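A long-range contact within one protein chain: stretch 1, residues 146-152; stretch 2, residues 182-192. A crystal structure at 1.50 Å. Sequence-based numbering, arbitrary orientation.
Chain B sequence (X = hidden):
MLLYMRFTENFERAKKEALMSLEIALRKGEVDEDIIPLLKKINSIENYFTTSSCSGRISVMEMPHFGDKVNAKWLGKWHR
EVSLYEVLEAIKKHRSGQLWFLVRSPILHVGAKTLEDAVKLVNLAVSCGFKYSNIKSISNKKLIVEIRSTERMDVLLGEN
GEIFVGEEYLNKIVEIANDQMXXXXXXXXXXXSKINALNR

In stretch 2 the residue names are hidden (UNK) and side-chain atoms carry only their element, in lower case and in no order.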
# COMPACT_ATOMS: atom_id res chain seq x y z
N GLU B 146 3.98 -4.45 -9.80
CA GLU B 146 4.58 -4.11 -8.51
C GLU B 146 4.26 -5.24 -7.56
O GLU B 146 3.11 -5.68 -7.49
CB GLU B 146 4.01 -2.80 -7.95
CG GLU B 146 4.60 -2.36 -6.61
CD GLU B 146 4.13 -0.98 -6.23
OE1 GLU B 146 2.93 -0.82 -5.92
OE2 GLU B 146 4.96 -0.04 -6.27
N ILE B 147 5.28 -5.72 -6.84
CA ILE B 147 5.14 -6.81 -5.87
C ILE B 147 5.43 -6.19 -4.50
O ILE B 147 6.48 -5.58 -4.28
CB ILE B 147 6.15 -7.93 -6.18
CG1 ILE B 147 5.84 -8.53 -7.55
CG2 ILE B 147 6.13 -9.00 -5.08
CD1 ILE B 147 6.84 -9.57 -8.01
N ARG B 148 4.49 -6.35 -3.57
CA ARG B 148 4.63 -5.75 -2.24
C ARG B 148 3.79 -6.52 -1.23
O ARG B 148 2.77 -7.11 -1.58
CB ARG B 148 4.16 -4.30 -2.33
CG ARG B 148 4.42 -3.45 -1.10
CD ARG B 148 4.16 -1.98 -1.42
NE ARG B 148 2.75 -1.71 -1.69
CZ ARG B 148 1.81 -1.57 -0.76
NH1 ARG B 148 2.10 -1.67 0.53
NH2 ARG B 148 0.56 -1.33 -1.14
N SER B 149 4.24 -6.51 0.03
CA SER B 149 3.55 -7.21 1.12
C SER B 149 2.77 -6.20 1.96
O SER B 149 2.97 -4.99 1.85
CB SER B 149 4.57 -7.95 2.00
OG SER B 149 3.95 -8.95 2.80
N THR B 150 1.88 -6.71 2.81
CA THR B 150 1.03 -5.87 3.66
C THR B 150 1.61 -5.44 5.00
O THR B 150 1.15 -4.45 5.58
CB THR B 150 -0.30 -6.58 3.97
OG1 THR B 150 -0.04 -7.72 4.79
CG2 THR B 150 -0.98 -7.00 2.67
N GLU B 151 2.59 -6.18 5.51
CA GLU B 151 3.20 -5.87 6.80
C GLU B 151 3.89 -4.52 6.86
O GLU B 151 4.59 -4.12 5.92
CB GLU B 151 4.21 -6.96 7.18
CG GLU B 151 3.58 -8.28 7.59
CD GLU B 151 2.50 -8.74 6.62
OE1 GLU B 151 2.82 -8.92 5.42
OE2 GLU B 151 1.34 -8.92 7.05
N ARG B 152 3.69 -3.81 7.96
CA ARG B 152 4.32 -2.51 8.16
C ARG B 152 4.08 -2.03 9.58
O ARG B 152 3.24 -2.58 10.30
CB ARG B 152 3.77 -1.49 7.18
CG ARG B 152 2.31 -1.16 7.39
CD ARG B 152 1.81 -0.12 6.39
NE ARG B 152 2.39 1.20 6.63
CZ ARG B 152 2.31 2.22 5.78
NH1 ARG B 152 1.67 2.08 4.63
NH2 ARG B 152 2.85 3.39 6.09
N UNK B 182 11.84 -10.61 9.25
CA UNK B 182 12.10 -12.02 9.03
C UNK B 182 11.08 -12.56 8.04
O UNK B 182 11.43 -13.35 7.15
c UNK B 182 12.02 -12.80 10.34
c UNK B 182 12.93 -15.37 13.74
c UNK B 182 12.49 -14.23 10.22
n UNK B 182 12.39 -16.58 13.78
n UNK B 182 12.81 -14.63 12.64
n UNK B 182 13.58 -14.91 14.80
c UNK B 182 12.12 -15.06 11.44
N UNK B 183 9.83 -12.14 8.18
CA UNK B 183 8.76 -12.58 7.27
C UNK B 183 9.02 -12.09 5.85
O UNK B 183 8.80 -12.82 4.89
n UNK B 183 3.01 -11.06 9.76
c UNK B 183 6.92 -12.73 9.03
c UNK B 183 7.40 -12.07 7.76
n UNK B 183 4.55 -12.23 8.51
n UNK B 183 2.42 -11.88 7.69
c UNK B 183 3.33 -11.73 8.65
c UNK B 183 5.61 -12.11 9.51
N UNK B 184 9.48 -10.85 5.70
CA UNK B 184 9.78 -10.32 4.38
C UNK B 184 10.84 -11.17 3.70
O UNK B 184 10.72 -11.53 2.53
c UNK B 184 7.95 -8.01 4.73
c UNK B 184 7.04 -7.05 5.17
c UNK B 184 10.30 -8.88 4.47
c UNK B 184 7.49 -5.96 5.91
c UNK B 184 9.31 -7.89 5.00
c UNK B 184 8.84 -5.83 6.19
c UNK B 184 9.74 -6.79 5.74
N UNK B 185 11.90 -11.48 4.44
CA UNK B 185 13.00 -12.27 3.89
C UNK B 185 12.55 -13.67 3.49
O UNK B 185 13.03 -14.22 2.49
c UNK B 185 14.69 -11.05 5.38
c UNK B 185 15.08 -10.13 4.23
c UNK B 185 15.75 -8.87 4.75
n UNK B 185 16.15 -7.96 3.65
c UNK B 185 14.15 -12.38 4.88
N UNK B 186 11.66 -14.25 4.28
CA UNK B 186 11.13 -15.58 4.01
C UNK B 186 10.30 -15.57 2.74
O UNK B 186 10.42 -16.47 1.91
c UNK B 186 10.94 -16.29 6.47
c UNK B 186 10.24 -16.05 5.16
c UNK B 186 9.98 -16.23 7.63
o UNK B 186 10.33 -15.66 8.68
o UNK B 186 8.85 -16.76 7.49
N UNK B 187 9.46 -14.55 2.59
CA UNK B 187 8.61 -14.42 1.41
C UNK B 187 9.43 -14.19 0.14
O UNK B 187 9.08 -14.68 -0.93
c UNK B 187 6.56 -13.58 2.67
c UNK B 187 7.61 -13.27 1.61
c UNK B 187 5.57 -12.45 2.82
c UNK B 187 4.48 -12.85 3.80
n UNK B 187 3.49 -11.76 3.96
N UNK B 188 10.53 -13.45 0.24
CA UNK B 188 11.35 -13.21 -0.94
C UNK B 188 12.00 -14.52 -1.40
O UNK B 188 12.07 -14.80 -2.59
c UNK B 188 12.42 -12.15 -0.65
c UNK B 188 11.91 -10.71 -0.50
c UNK B 188 11.52 -10.15 -1.86
c UNK B 188 12.98 -9.85 0.16
N UNK B 189 12.46 -15.33 -0.45
CA UNK B 189 13.07 -16.60 -0.79
C UNK B 189 12.01 -17.54 -1.38
O UNK B 189 12.30 -18.28 -2.33
c UNK B 189 14.95 -16.53 0.92
n UNK B 189 16.65 -15.26 3.03
c UNK B 189 15.60 -17.28 2.05
c UNK B 189 16.89 -16.61 2.47
c UNK B 189 13.71 -17.25 0.44
N UNK B 190 10.79 -17.50 -0.85
CA UNK B 190 9.72 -18.34 -1.38
C UNK B 190 9.43 -17.98 -2.84
O UNK B 190 9.31 -18.85 -3.70
c UNK B 190 8.44 -18.96 0.75
n UNK B 190 4.85 -17.54 2.62
c UNK B 190 4.84 -18.14 1.44
c UNK B 190 7.26 -18.54 1.62
n UNK B 190 5.97 -18.63 0.94
n UNK B 190 3.70 -18.26 0.77
c UNK B 190 8.44 -18.18 -0.55
N UNK B 191 9.33 -16.68 -3.12
CA UNK B 191 9.07 -16.20 -4.48
C UNK B 191 10.18 -16.64 -5.44
O UNK B 191 9.90 -17.08 -6.57
c UNK B 191 8.73 -13.98 -5.83
c UNK B 191 8.98 -14.67 -4.47
c UNK B 191 7.45 -14.52 -6.46
c UNK B 191 8.64 -12.47 -5.63
N UNK B 192 11.43 -16.53 -5.00
CA UNK B 192 12.58 -16.91 -5.82
C UNK B 192 12.49 -18.37 -6.21
O UNK B 192 12.79 -18.73 -7.34
o UNK B 192 17.37 -17.50 -5.25
c UNK B 192 16.44 -16.67 -5.16
c UNK B 192 15.15 -16.91 -5.93
c UNK B 192 13.90 -16.67 -5.08
o UNK B 192 16.52 -15.65 -4.45

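Position 182 has a side chain of three carbons, a nitrogen, and a carbon carrying two more nitrogens. That is a guanidinium. It is out of reach of stretch 1 and touches a crystal neighbour. It is Arg-182.

Position 183 repeats the pattern: three carbons, a nitrogen, a carbon with two nitrogens. The CA-to-CB bond points toward stretch 1, and the terminal group lies beside the carboxylate of Glu-151. It is Arg-183. Arg-183 NH2 is 3.2 Å from Glu-151 OE2, a salt bridge. Glu-151 CD sits over one face of the guanidinium, so the two groups do not meet edge to edge in one plane.

Position 184 has one carbon followed by a ring of six carbons, with no hetero atom. CA-to-CB points sideways, but the ring comes nearer and touches Glu-151 and Ser-149. It is Phe-184. Glu-151 O lies at the ring edge, 3.4 Å from Phe-184 CZ. Glu-151 CB is 3.5 Å from Phe-184 CE1, and Ser-149 CB is 4.1 Å from the same CE1.

Position 185 has four carbons in a row ending in nitrogen, out of reach of stretch 1. It is Lys-185.

Position 186 has three carbons, the third carrying two oxygens. It makes no contact with stretch 1. It is Glu-186.

Position 187 has four carbons in a row and a terminal nitrogen. The CA-to-CB bond points toward stretch 1, with chi2 to chi4 all t. The terminal nitrogen lies near Glu-151 and Ser-149. It is Lys-187. This extended form carries Lys-187 NZ to 3.3 Å from Glu-151 OE1, a salt bridge that includes a weak hydrogen bond. Lys-187 NZ is also 3.1 Å from Ser-149 OG.

Position 188 has four carbons, forked at the second, and no contact here. It is Leu-188.

Position 189 has four carbons and a terminal nitrogen, far from stretch 1. It is Lys-189.

Position 190 has three carbons, a nitrogen, and a carbon with two nitrogens, again out of reach. It is Arg-190.

Position 191 has four carbons, forked at the second. Its CA-to-CB bond points toward stretch 1, and the fork lies near Ile-147. It is Leu-191. Leu-191 CD2 is 4.2 Å from Ile-147 CD1, an apolar contact.

Position 192 has three carbons, the third carrying two oxygens. It does not reach stretch 1. It is Glu-192.

The helix meets stretch 1 through residues 183, 184, 187 and 191, spaced to fall on one side. Glu-151 is central: its carboxylate pairs with two cations one turn apart, while its backbone and CB meet Phe-184. The Ile-147 and Leu-191 pair adds apolar packing. The two stretches bury 325 Å² between them, both sides summed.

Stretch 2 (182-192) RRFKEKLKRLE
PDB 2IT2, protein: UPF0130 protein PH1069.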